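PDB 1W55: bifunctional enzyme IspD/IspF from Campylobacter jejuni, which catalyses two steps of isoprenoid precursor synthesis, coupling CTP with methylerythritol phosphate and cyclising the later phosphorylated intermediate with release of CMP. Local coordinates for residues Gln149-Leu160 with Asp168-Met176; Ser2-Gly12 with Tyr45-Ser55. All coordinates share one frame; numbering follows the deposited sequence.

Interaction 1. Residues Gln149-Leu160 with Asp168-Met176; sequences QISKTKLLKKAL and DDSTAIAAM
Asp168 meets Gln149 through its carboxylate: NE2 of Gln149 donates to OD2 of Asp168 over 2.7 Å in a nearly straight bond. The acceptor lies almost in the amide plane, whereas the donor reaches OD2 on its anti side and somewhat out of the carboxylate plane. OD1 of the same aspartate takes the backbone N of Thr171 at 2.9 Å and also its hydroxyl, so Asp168, a short acidic residue suited to the N-cap, caps helix 169-174 while holding the strand. At the next residue the amide's other end is used: the backbone N of Asp169 donates to OE1 of Gln149 (2.9 Å). Gripped at both ends, with Thr121 as a further partner of NE2, the glutamine head is fixed in rotation. One water links Asp169 OD2 to Ser151 OG, a second, held weakly by OD2, reaches Gln149 OE1, and Asp169 OD1 forms a salt bridge with Arg76, a residue of the nucleotide pocket.

This is a strand-helix-loop-helix segment of the cytidylyltransferase domain, whose fold is of the GT-A type; helix 153-159 follows strand 149-152 directly and crosses helix 169-174 at 83°. Where the helices come nearest, small side chains let the backbones approach: CB of Ala172 lies 4.1 Å from CB of Ala159, and a water bridges the two carbonyl oxygens. Ile173 then lays its ethyl branch against the first turn of helix 153-159, CD1 3.7 Å from Leu156 N and also touching CB of Leu155. At the exposed end Met176, bent at chi2 (-140°), lays CE 3.4 Å from the carbonyl O of Lys158.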
loop_
_atom_site.group_PDB
_atom_site.type_symbol
_atom_site.label_atom_id
_atom_site.label_comp_id
_atom_site.label_asym_id
_atom_site.label_seq_id
_atom_site.Cartn_x
_atom_site.Cartn_y
_atom_site.Cartn_z
ATOM N N GLN A 149 12.276 25.403 -20.954
ATOM C CA GLN A 149 13.256 26.472 -21.056
ATOM C C GLN A 149 12.469 27.753 -21.314
ATOM O O GLN A 149 11.530 27.752 -22.106
ATOM C CB GLN A 149 14.244 26.191 -22.195
ATOM C CG GLN A 149 15.077 24.915 -22.021
ATOM C CD GLN A 149 16.099 24.674 -23.134
ATOM O OE1 GLN A 149 15.765 24.712 -24.319
ATOM N NE2 GLN A 149 17.342 24.391 -22.748
ATOM N N ILE A 150 12.821 28.830 -20.620
ATOM C CA ILE A 150 12.163 30.114 -20.839
ATOM C C ILE A 150 13.124 31.062 -21.541
ATOM O O ILE A 150 14.281 31.214 -21.122
ATOM C CB ILE A 150 11.682 30.751 -19.507
ATOM C CG1 ILE A 150 10.799 29.797 -18.722
ATOM C CG2 ILE A 150 10.907 32.035 -19.776
ATOM C CD1 ILE A 150 10.605 30.222 -17.264
ATOM N N SER A 151 12.631 31.716 -22.587
ATOM C CA SER A 151 13.442 32.634 -23.366
ATOM C C SER A 151 12.664 33.908 -23.621
ATOM O O SER A 151 11.425 33.911 -23.589
ATOM C CB SER A 151 13.828 32.007 -24.713
ATOM O OG SER A 151 14.568 30.820 -24.531
ATOM N N LYS A 152 13.395 34.986 -23.878
ATOM C CA LYS A 152 12.790 36.193 -24.423
ATOM C C LYS A 152 12.432 35.847 -25.856
ATOM O O LYS A 152 13.283 35.399 -26.640
ATOM C CB LYS A 152 13.748 37.390 -24.372
ATOM C CG LYS A 152 14.244 37.750 -22.964
ATOM C CD LYS A 152 13.900 39.197 -22.589
ATOM C CE LYS A 152 14.646 39.665 -21.327
ATOM N NZ LYS A 152 16.114 39.321 -21.355
ATOM N N THR A 153 11.157 36.034 -26.170
ATOM C CA THR A 153 10.584 35.658 -27.453
ATOM C C THR A 153 11.334 36.249 -28.643
ATOM O O THR A 153 11.682 35.529 -29.589
ATOM C CB THR A 153 9.118 36.081 -27.476
ATOM O OG1 THR A 153 8.458 35.497 -26.345
ATOM C CG2 THR A 153 8.394 35.486 -28.674
ATOM N N LYS A 154 11.601 37.551 -28.577
ATOM C CA LYS A 154 12.244 38.254 -29.687
ATOM C C LYS A 154 13.633 37.682 -29.974
ATOM O O LYS A 154 13.999 37.510 -31.134
ATOM C CB LYS A 154 12.300 39.769 -29.426
ATOM C CG LYS A 154 10.911 40.426 -29.307
ATOM C CD LYS A 154 11.009 41.938 -29.071
ATOM C CE LYS A 154 10.724 42.305 -27.612
ATOM N NZ LYS A 154 9.433 43.042 -27.446
ATOM N N LEU A 155 14.379 37.363 -28.918
ATOM C CA LEU A 155 15.726 36.808 -29.061
ATOM C C LEU A 155 15.742 35.392 -29.635
ATOM O O LEU A 155 16.628 35.056 -30.432
ATOM C CB LEU A 155 16.479 36.831 -27.726
ATOM C CG LEU A 155 16.967 38.216 -27.266
ATOM C CD1 LEU A 155 17.724 38.102 -25.965
ATOM C CD2 LEU A 155 17.827 38.930 -28.327
ATOM N N LEU A 156 14.775 34.568 -29.219
ATOM C CA LEU A 156 14.686 33.188 -29.681
ATOM C C LEU A 156 14.284 33.164 -31.151
ATOM O O LEU A 156 14.815 32.372 -31.928
ATOM C CB LEU A 156 13.720 32.366 -28.810
ATOM C CG LEU A 156 13.633 30.853 -29.062
ATOM C CD1 LEU A 156 14.999 30.194 -28.949
ATOM C CD2 LEU A 156 12.607 30.160 -28.128
ATOM N N LYS A 157 13.363 34.049 -31.527
ATOM C CA LYS A 157 13.027 34.264 -32.938
ATOM C C LYS A 157 14.275 34.595 -33.757
ATOM O O LYS A 157 14.550 33.939 -34.772
ATOM C CB LYS A 157 11.982 35.369 -33.094
ATOM C CG LYS A 157 10.588 34.956 -32.649
ATOM C CD LYS A 157 9.530 35.900 -33.175
ATOM C CE LYS A 157 8.270 35.819 -32.332
ATOM N NZ LYS A 157 7.125 36.580 -32.920
ATOM N N LYS A 158 15.041 35.583 -33.298
ATOM C CA LYS A 158 16.275 35.985 -33.981
ATOM C C LYS A 158 17.282 34.844 -34.009
ATOM O O LYS A 158 17.930 34.608 -35.027
ATOM C CB LYS A 158 16.904 37.216 -33.313
ATOM C CG LYS A 158 17.071 38.417 -34.242
ATOM C CD LYS A 158 17.496 39.666 -33.468
ATOM C CE LYS A 158 16.411 40.747 -33.509
ATOM N NZ LYS A 158 16.097 41.281 -32.148
ATOM N N ALA A 159 17.398 34.134 -32.886
ATOM C CA ALA A 159 18.303 32.992 -32.770
ATOM C C ALA A 159 18.076 31.915 -33.838
ATOM O O ALA A 159 19.012 31.208 -34.188
ATOM C CB ALA A 159 18.213 32.380 -31.371
ATOM N N LEU A 160 16.843 31.803 -34.345
ATOM C CA LEU A 160 16.472 30.735 -35.288
ATOM C C LEU A 160 16.305 31.245 -36.709
ATOM O O LEU A 160 15.750 30.553 -37.564
ATOM C CB LEU A 160 15.194 30.001 -34.840
ATOM C CG LEU A 160 15.221 29.337 -33.459
ATOM C CD1 LEU A 160 13.837 28.809 -33.067
ATOM C CD2 LEU A 160 16.262 28.230 -33.427
ATOM N N ASP A 168 18.333 22.456 -28.602
ATOM C CA ASP A 168 17.635 23.132 -27.512
ATOM C C ASP A 168 17.666 24.643 -27.735
ATOM O O ASP A 168 18.252 25.125 -28.718
ATOM C CB ASP A 168 18.225 22.749 -26.145
ATOM C CG ASP A 168 19.309 23.717 -25.674
ATOM O OD1 ASP A 168 20.131 24.157 -26.508
ATOM O OD2 ASP A 168 19.409 24.096 -24.487
ATOM N N ASP A 169 17.040 25.379 -26.819
ATOM C CA ASP A 169 16.926 26.818 -26.943
ATOM C C ASP A 169 18.136 27.558 -26.378
ATOM O O ASP A 169 18.459 28.646 -26.848
ATOM C CB ASP A 169 15.629 27.302 -26.293
ATOM C CG ASP A 169 14.388 26.615 -26.873
ATOM O OD1 ASP A 169 14.517 25.828 -27.839
ATOM O OD2 ASP A 169 13.242 26.789 -26.418
ATOM N N SER A 170 18.810 26.959 -25.391
ATOM C CA SER A 170 19.968 27.597 -24.754
ATOM C C SER A 170 21.159 27.744 -25.721
ATOM O O SER A 170 21.775 28.816 -25.785
ATOM C CB SER A 170 20.372 26.880 -23.455
ATOM O OG SER A 170 21.121 25.696 -23.705
ATOM N N THR A 171 21.463 26.685 -26.476
ATOM C CA THR A 171 22.505 26.755 -27.502
ATOM C C THR A 171 22.136 27.734 -28.611
ATOM O O THR A 171 23.010 28.391 -29.164
ATOM C CB THR A 171 22.797 25.389 -28.135
ATOM O OG1 THR A 171 21.572 24.799 -28.616
ATOM C CG2 THR A 171 23.328 24.411 -27.104
ATOM N N ALA A 172 20.845 27.821 -28.941
ATOM C CA ALA A 172 20.391 28.762 -29.962
ATOM C C ALA A 172 20.638 30.204 -29.505
ATOM O O ALA A 172 21.250 30.986 -30.223
ATOM C CB ALA A 172 18.916 28.533 -30.303
ATOM N N ILE A 173 20.178 30.527 -28.300
ATOM C CA ILE A 173 20.325 31.860 -27.720
ATOM C C ILE A 173 21.796 32.214 -27.472
ATOM O O ILE A 173 22.228 33.326 -27.784
ATOM C CB ILE A 173 19.520 31.971 -26.397
ATOM C CG1 ILE A 173 18.014 31.819 -26.661
ATOM C CG2 ILE A 173 19.881 33.263 -25.638
ATOM C CD1 ILE A 173 17.261 33.118 -26.915
ATOM N N ALA A 174 22.549 31.266 -26.915
ATOM C CA ALA A 174 23.970 31.456 -26.632
ATOM C C ALA A 174 24.798 31.765 -27.889
ATOM O O ALA A 174 25.708 32.600 -27.833
ATOM C CB ALA A 174 24.543 30.252 -25.894
ATOM N N ALA A 175 24.473 31.105 -29.009
ATOM C CA ALA A 175 25.211 31.267 -30.269
ATOM C C ALA A 175 25.090 32.671 -30.884
ATOM O O ALA A 175 25.869 33.032 -31.768
ATOM C CB ALA A 175 24.810 30.190 -31.287
ATOM N N MET A 176 24.121 33.455 -30.420
ATOM C CA MET A 176 24.010 34.849 -30.829
ATOM C C MET A 176 24.450 35.802 -29.717
ATOM O O MET A 176 24.101 36.986 -29.729
ATOM C CB MET A 176 22.585 35.171 -31.287
ATOM C CG MET A 176 22.289 34.673 -32.683
ATOM S SD MET A 176 21.317 35.801 -33.692
ATOM C CE MET A 176 21.294 34.850 -35.239
HETATM O O HOH W 1 12.912 28.879 -24.552
HETATM O O HOH W 2 13.260 24.193 -25.164
HETATM O O HOH W 3 21.595 31.429 -32.916
#

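Interaction 2. Residues Ser2-Gly12 with Tyr45-Ser55. With C (cytidine-5'-monophosphate), chain D.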
loop_
_atom_site.group_PDB
_atom_site.type_symbol
_atom_site.label_atom_id
_atom_site.label_comp_id
_atom_site.label_asym_id
_atom_site.label_seq_id
_atom_site.Cartn_x
_atom_site.Cartn_y
_atom_site.Cartn_z
ATOM N N SER A 2 6.489 41.028 -17.505
ATOM C CA SER A 2 5.342 40.873 -18.452
ATOM C C SER A 2 4.887 39.408 -18.565
ATOM O O SER A 2 5.144 38.600 -17.658
ATOM C CB SER A 2 5.697 41.454 -19.827
ATOM O OG SER A 2 4.868 42.560 -20.145
ATOM N N GLU A 3 4.225 39.068 -19.673
ATOM C CA GLU A 3 3.578 37.764 -19.798
ATOM C C GLU A 3 4.308 36.711 -20.642
ATOM O O GLU A 3 5.228 37.013 -21.411
ATOM C CB GLU A 3 2.112 37.910 -20.228
ATOM C CG GLU A 3 1.159 37.774 -19.051
ATOM C CD GLU A 3 0.020 36.803 -19.301
ATOM O OE1 GLU A 3 -1.055 37.253 -19.764
ATOM O OE2 GLU A 3 0.196 35.594 -19.019
ATOM N N MET A 4 3.860 35.470 -20.462
ATOM C CA MET A 4 4.512 34.285 -20.985
ATOM C C MET A 4 3.503 33.407 -21.707
ATOM O O MET A 4 2.374 33.224 -21.237
ATOM C CB MET A 4 5.140 33.507 -19.829
ATOM C CG MET A 4 6.099 32.401 -20.243
ATOM S SD MET A 4 7.070 31.801 -18.866
ATOM C CE MET A 4 5.787 31.252 -17.706
ATOM N N SER A 5 3.924 32.878 -22.855
ATOM C CA SER A 5 3.170 31.868 -23.595
ATOM C C SER A 5 3.878 30.516 -23.476
ATOM O O SER A 5 4.981 30.435 -22.945
ATOM C CB SER A 5 3.026 32.266 -25.065
ATOM O OG SER A 5 2.270 33.453 -25.206
ATOM N N LEU A 6 3.225 29.457 -23.950
ATOM C CA LEU A 6 3.782 28.113 -23.878
ATOM C C LEU A 6 3.783 27.466 -25.261
ATOM O O LEU A 6 2.763 27.491 -25.960
ATOM C CB LEU A 6 3.012 27.245 -22.864
ATOM C CG LEU A 6 3.388 25.753 -22.760
ATOM C CD1 LEU A 6 4.786 25.583 -22.183
ATOM C CD2 LEU A 6 2.367 24.938 -21.941
ATOM N N ILE A 7 4.940 26.926 -25.659
ATOM C CA ILE A 7 5.023 26.083 -26.850
ATOM C C ILE A 7 5.400 24.664 -26.442
ATOM O O ILE A 7 6.473 24.429 -25.867
ATOM C CB ILE A 7 6.036 26.629 -27.887
ATOM C CG1 ILE A 7 5.631 28.028 -28.383
ATOM C CG2 ILE A 7 6.175 25.647 -29.061
ATOM C CD1 ILE A 7 6.699 28.700 -29.277
ATOM N N MET A 8 4.499 23.724 -26.722
ATOM C CA MET A 8 4.767 22.305 -26.505
ATOM C C MET A 8 5.230 21.692 -27.817
ATOM O O MET A 8 4.539 21.772 -28.832
ATOM C CB MET A 8 3.521 21.577 -25.976
ATOM C CG MET A 8 3.010 22.069 -24.616
ATOM S SD MET A 8 4.214 21.948 -23.259
ATOM C CE MET A 8 4.488 20.155 -23.188
ATOM N N LEU A 9 6.403 21.081 -27.799
ATOM C CA LEU A 9 6.966 20.518 -29.022
ATOM C C LEU A 9 6.603 19.037 -29.125
ATOM O O LEU A 9 7.111 18.230 -28.371
ATOM C CB LEU A 9 8.491 20.737 -29.056
ATOM C CG LEU A 9 8.942 22.204 -29.186
ATOM C CD1 LEU A 9 10.425 22.323 -28.999
ATOM C CD2 LEU A 9 8.535 22.823 -30.541
ATOM N N ALA A 10 5.732 18.695 -30.067
ATOM C CA ALA A 10 5.136 17.361 -30.119
ATOM C C ALA A 10 5.061 16.793 -31.536
ATOM O O ALA A 10 4.321 15.837 -31.776
ATOM C CB ALA A 10 3.739 17.392 -29.497
ATOM N N ALA A 11 5.820 17.375 -32.464
ATOM C CA ALA A 11 5.832 16.904 -33.849
ATOM C C ALA A 11 6.975 15.930 -34.112
ATOM O O ALA A 11 7.777 15.640 -33.230
ATOM C CB ALA A 11 5.887 18.088 -34.827
ATOM N N GLY A 12 7.035 15.423 -35.339
ATOM C CA GLY A 12 8.052 14.465 -35.739
ATOM C C GLY A 12 7.748 13.047 -35.288
ATOM O O GLY A 12 6.948 12.820 -34.369
ATOM N N TYR A 45 0.579 27.791 -14.700
ATOM C CA TYR A 45 0.671 29.207 -15.041
ATOM C C TYR A 45 -0.426 29.605 -16.019
ATOM O O TYR A 45 -0.797 28.809 -16.878
ATOM C CB TYR A 45 2.047 29.494 -15.647
ATOM C CG TYR A 45 2.371 30.956 -15.880
ATOM C CD1 TYR A 45 2.931 31.744 -14.872
ATOM C CD2 TYR A 45 2.131 31.548 -17.118
ATOM C CE1 TYR A 45 3.229 33.092 -15.096
ATOM C CE2 TYR A 45 2.423 32.885 -17.346
ATOM C CZ TYR A 45 2.969 33.647 -16.339
ATOM O OH TYR A 45 3.250 34.970 -16.592
ATOM N N PRO A 46 -0.953 30.826 -15.897
ATOM C CA PRO A 46 -1.959 31.316 -16.850
ATOM C C PRO A 46 -1.320 31.841 -18.141
ATOM O O PRO A 46 -1.304 33.058 -18.373
ATOM C CB PRO A 46 -2.663 32.438 -16.072
ATOM C CG PRO A 46 -1.630 32.956 -15.128
ATOM C CD PRO A 46 -0.678 31.813 -14.835
ATOM N N PHE A 47 -0.809 30.926 -18.972
ATOM C CA PHE A 47 -0.163 31.299 -20.231
ATOM C C PHE A 47 -1.114 32.071 -21.129
ATOM O O PHE A 47 -2.301 31.747 -21.209
ATOM C CB PHE A 47 0.353 30.065 -20.973
ATOM C CG PHE A 47 1.424 29.316 -20.236
ATOM C CD1 PHE A 47 1.117 28.142 -19.542
ATOM C CD2 PHE A 47 2.742 29.770 -20.245
ATOM C CE1 PHE A 47 2.106 27.432 -18.860
ATOM C CE2 PHE A 47 3.739 29.071 -19.573
ATOM C CZ PHE A 47 3.427 27.896 -18.879
ATOM N N LYS A 48 -0.569 33.082 -21.805
ATOM C CA LYS A 48 -1.310 33.925 -22.740
ATOM C C LYS A 48 -1.826 33.129 -23.929
ATOM O O LYS A 48 -2.922 33.378 -24.451
ATOM C CB LYS A 48 -0.414 35.062 -23.239
ATOM C CG LYS A 48 -1.183 36.283 -23.700
ATOM C CD LYS A 48 -0.425 37.035 -24.774
ATOM C CE LYS A 48 -1.181 38.275 -25.232
ATOM N NZ LYS A 48 -0.213 39.334 -25.637
ATOM N N LYS A 49 -1.017 32.171 -24.356
ATOM C CA LYS A 49 -1.329 31.319 -25.483
ATOM C C LYS A 49 -0.615 29.994 -25.246
ATOM O O LYS A 49 0.458 29.959 -24.627
ATOM C CB LYS A 49 -0.835 31.978 -26.772
ATOM C CG LYS A 49 -1.480 31.449 -28.038
ATOM C CD LYS A 49 -0.838 32.042 -29.277
ATOM C CE LYS A 49 -1.582 33.289 -29.743
ATOM N NZ LYS A 49 -1.904 33.241 -31.198
ATOM N N ILE A 50 -1.228 28.906 -25.705
ATOM C CA ILE A 50 -0.593 27.593 -25.686
ATOM C C ILE A 50 -0.559 27.011 -27.099
ATOM O O ILE A 50 -1.597 26.819 -27.736
ATOM C CB ILE A 50 -1.285 26.637 -24.674
ATOM C CG1 ILE A 50 -1.248 27.250 -23.274
ATOM C CG2 ILE A 50 -0.584 25.287 -24.656
ATOM C CD1 ILE A 50 -2.285 26.704 -22.307
ATOM N N VAL A 51 0.650 26.757 -27.585
ATOM C CA VAL A 51 0.843 26.205 -28.921
ATOM C C VAL A 51 1.407 24.790 -28.838
ATOM O O VAL A 51 2.282 24.506 -28.024
ATOM C CB VAL A 51 1.749 27.124 -29.792
ATOM C CG1 VAL A 51 1.919 26.562 -31.214
ATOM C CG2 VAL A 51 1.173 28.546 -29.848
ATOM N N VAL A 52 0.875 23.900 -29.660
ATOM C CA VAL A 52 1.398 22.542 -29.773
ATOM C C VAL A 52 1.789 22.280 -31.225
ATOM O O VAL A 52 0.964 22.405 -32.126
ATOM C CB VAL A 52 0.359 21.477 -29.334
ATOM C CG1 VAL A 52 0.952 20.065 -29.415
ATOM C CG2 VAL A 52 -0.172 21.760 -27.931
ATOM N N THR A 53 3.047 21.915 -31.453
ATOM C CA THR A 53 3.456 21.519 -32.794
ATOM C C THR A 53 3.102 20.055 -32.986
ATOM O O THR A 53 3.231 19.254 -32.061
ATOM C CB THR A 53 4.960 21.746 -33.031
ATOM O OG1 THR A 53 5.710 20.833 -32.222
ATOM C CG2 THR A 53 5.396 23.128 -32.559
ATOM N N SER A 54 2.664 19.708 -34.193
ATOM C CA SER A 54 2.061 18.414 -34.420
ATOM C C SER A 54 2.270 17.912 -35.850
ATOM O O SER A 54 2.328 18.701 -36.784
ATOM C CB SER A 54 0.561 18.490 -34.096
ATOM O OG SER A 54 -0.044 17.209 -34.220
ATOM N N SER A 55 2.385 16.591 -35.990
ATOM C CA SER A 55 2.398 15.911 -37.288
ATOM C C SER A 55 1.052 15.248 -37.554
ATOM O O SER A 55 0.885 14.567 -38.570
ATOM C CB SER A 55 3.481 14.831 -37.325
ATOM O OG SER A 55 4.765 15.412 -37.351
HETATM O OP3 C D . 14.676 14.724 -28.639
HETATM P P C D . 14.323 15.313 -29.983
HETATM O OP1 C D . 14.058 14.261 -31.030
HETATM O OP2 C D . 15.201 16.465 -30.417
HETATM O "O5'" C D . 12.848 15.931 -29.776
HETATM C "C5'" C D . 12.583 16.947 -28.821
HETATM C "C4'" C D . 11.132 17.412 -28.941
HETATM O "O4'" C D . 10.918 18.154 -30.149
HETATM C "C3'" C D . 10.146 16.260 -28.957
HETATM O "O3'" C D . 9.107 16.594 -28.056
HETATM C "C2'" C D . 9.618 16.207 -30.374
HETATM O "O2'" C D . 8.266 15.768 -30.448
HETATM C "C1'" C D . 9.775 17.646 -30.836
HETATM N N1 C D . 9.998 17.708 -32.280
HETATM C C2 C D . 9.176 18.550 -33.048
HETATM O O2 C D . 8.274 19.235 -32.495
HETATM N N3 C D . 9.378 18.607 -34.380
HETATM C C4 C D . 10.341 17.857 -34.983
HETATM N N4 C D . 10.516 17.928 -36.328
HETATM C C5 C D . 11.158 17.018 -34.233
HETATM C C6 C D . 10.963 16.961 -32.859
HETATM O O HOH W 4 5.434 35.986 -15.423
HETATM O O HOH W 5 2.554 14.803 -33.743
#
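Leu6 and Phe47 pack tightly: CB of Leu6 stands over the centre of the Phe47 ring, 3.6 Å from its centroid, in a CH-pi contact. Leu6 also carries CD2 to CG2 of Ile50. Met4 extends the cluster. Its terminal bend (chi3 58°) puts CE over the Tyr45 face, 3.6 Å from the ring centroid, and within 3.5 Å of Phe47 CE2; the sulfur stands farther above the tyrosine as a Met-aromatic contact. A long, unbranched methionine can thus serve both rings.

The outer edge of this same end is looser: the exposed Lys48 turns its amine to a salt bridge with Asp88, and a water sits on Tyr45 OH, 2.7 Å away.

Beyond the aromatics, strands 4-9 and 50-54 run parallel, joined by backbone bonds in which Leu6 and Met8 each donate and accept. Beta-branched Val51 and Val52 suit this extended backbone.

Beyond Met8 the regular pairing gives way and cytidine-5'-monophosphate is bound at the strand ends, as in nucleotide-binding alpha/beta folds. Thr53 OG1, turned between its backbone N and carbonyl carbon (chi1 68°), accepts from Ala10 N. The same Thr53 OG1 donates to O2 of the cytosine base over 3.0 Å; Ala11 N also donates to O2, at 3.1 Å. The carbonyls of Leu9 and Ala11 take the ribose O3' and O2'. Gly12 has a positive phi, and a side chain there would collide with the base; its N donates to Ser55 OG, 3.0 Å away.

Helix 76-84 covers the face bearing Ile7 and Val51, helix 33-42 packs on Leu6 and Met8, and strand 91-96 flanks strand 4-9 as its other parallel neighbour.

How the interactions relate
From the N terminus the chain first lays down strand 4-9, passes through helix 33-42 and returns as strand 50-54, so interaction 2 closes a parallel beta-alpha-beta crossover early in the cytidylyltransferase domain. Interaction 1 opens only much later and closes a short helix-free connection of seven residues. The two therefore follow in series, neither nested nor crossed. Their centres are 15 Å apart, and strand 91-96 bridges them in the same mixed sheet, parallel to strand 4-9 and antiparallel to strand 149-152. They also touch directly, where CG2 of Ile150 packs 4.0 Å from SD of Met4. Helix 76-84 packs against side chains of both.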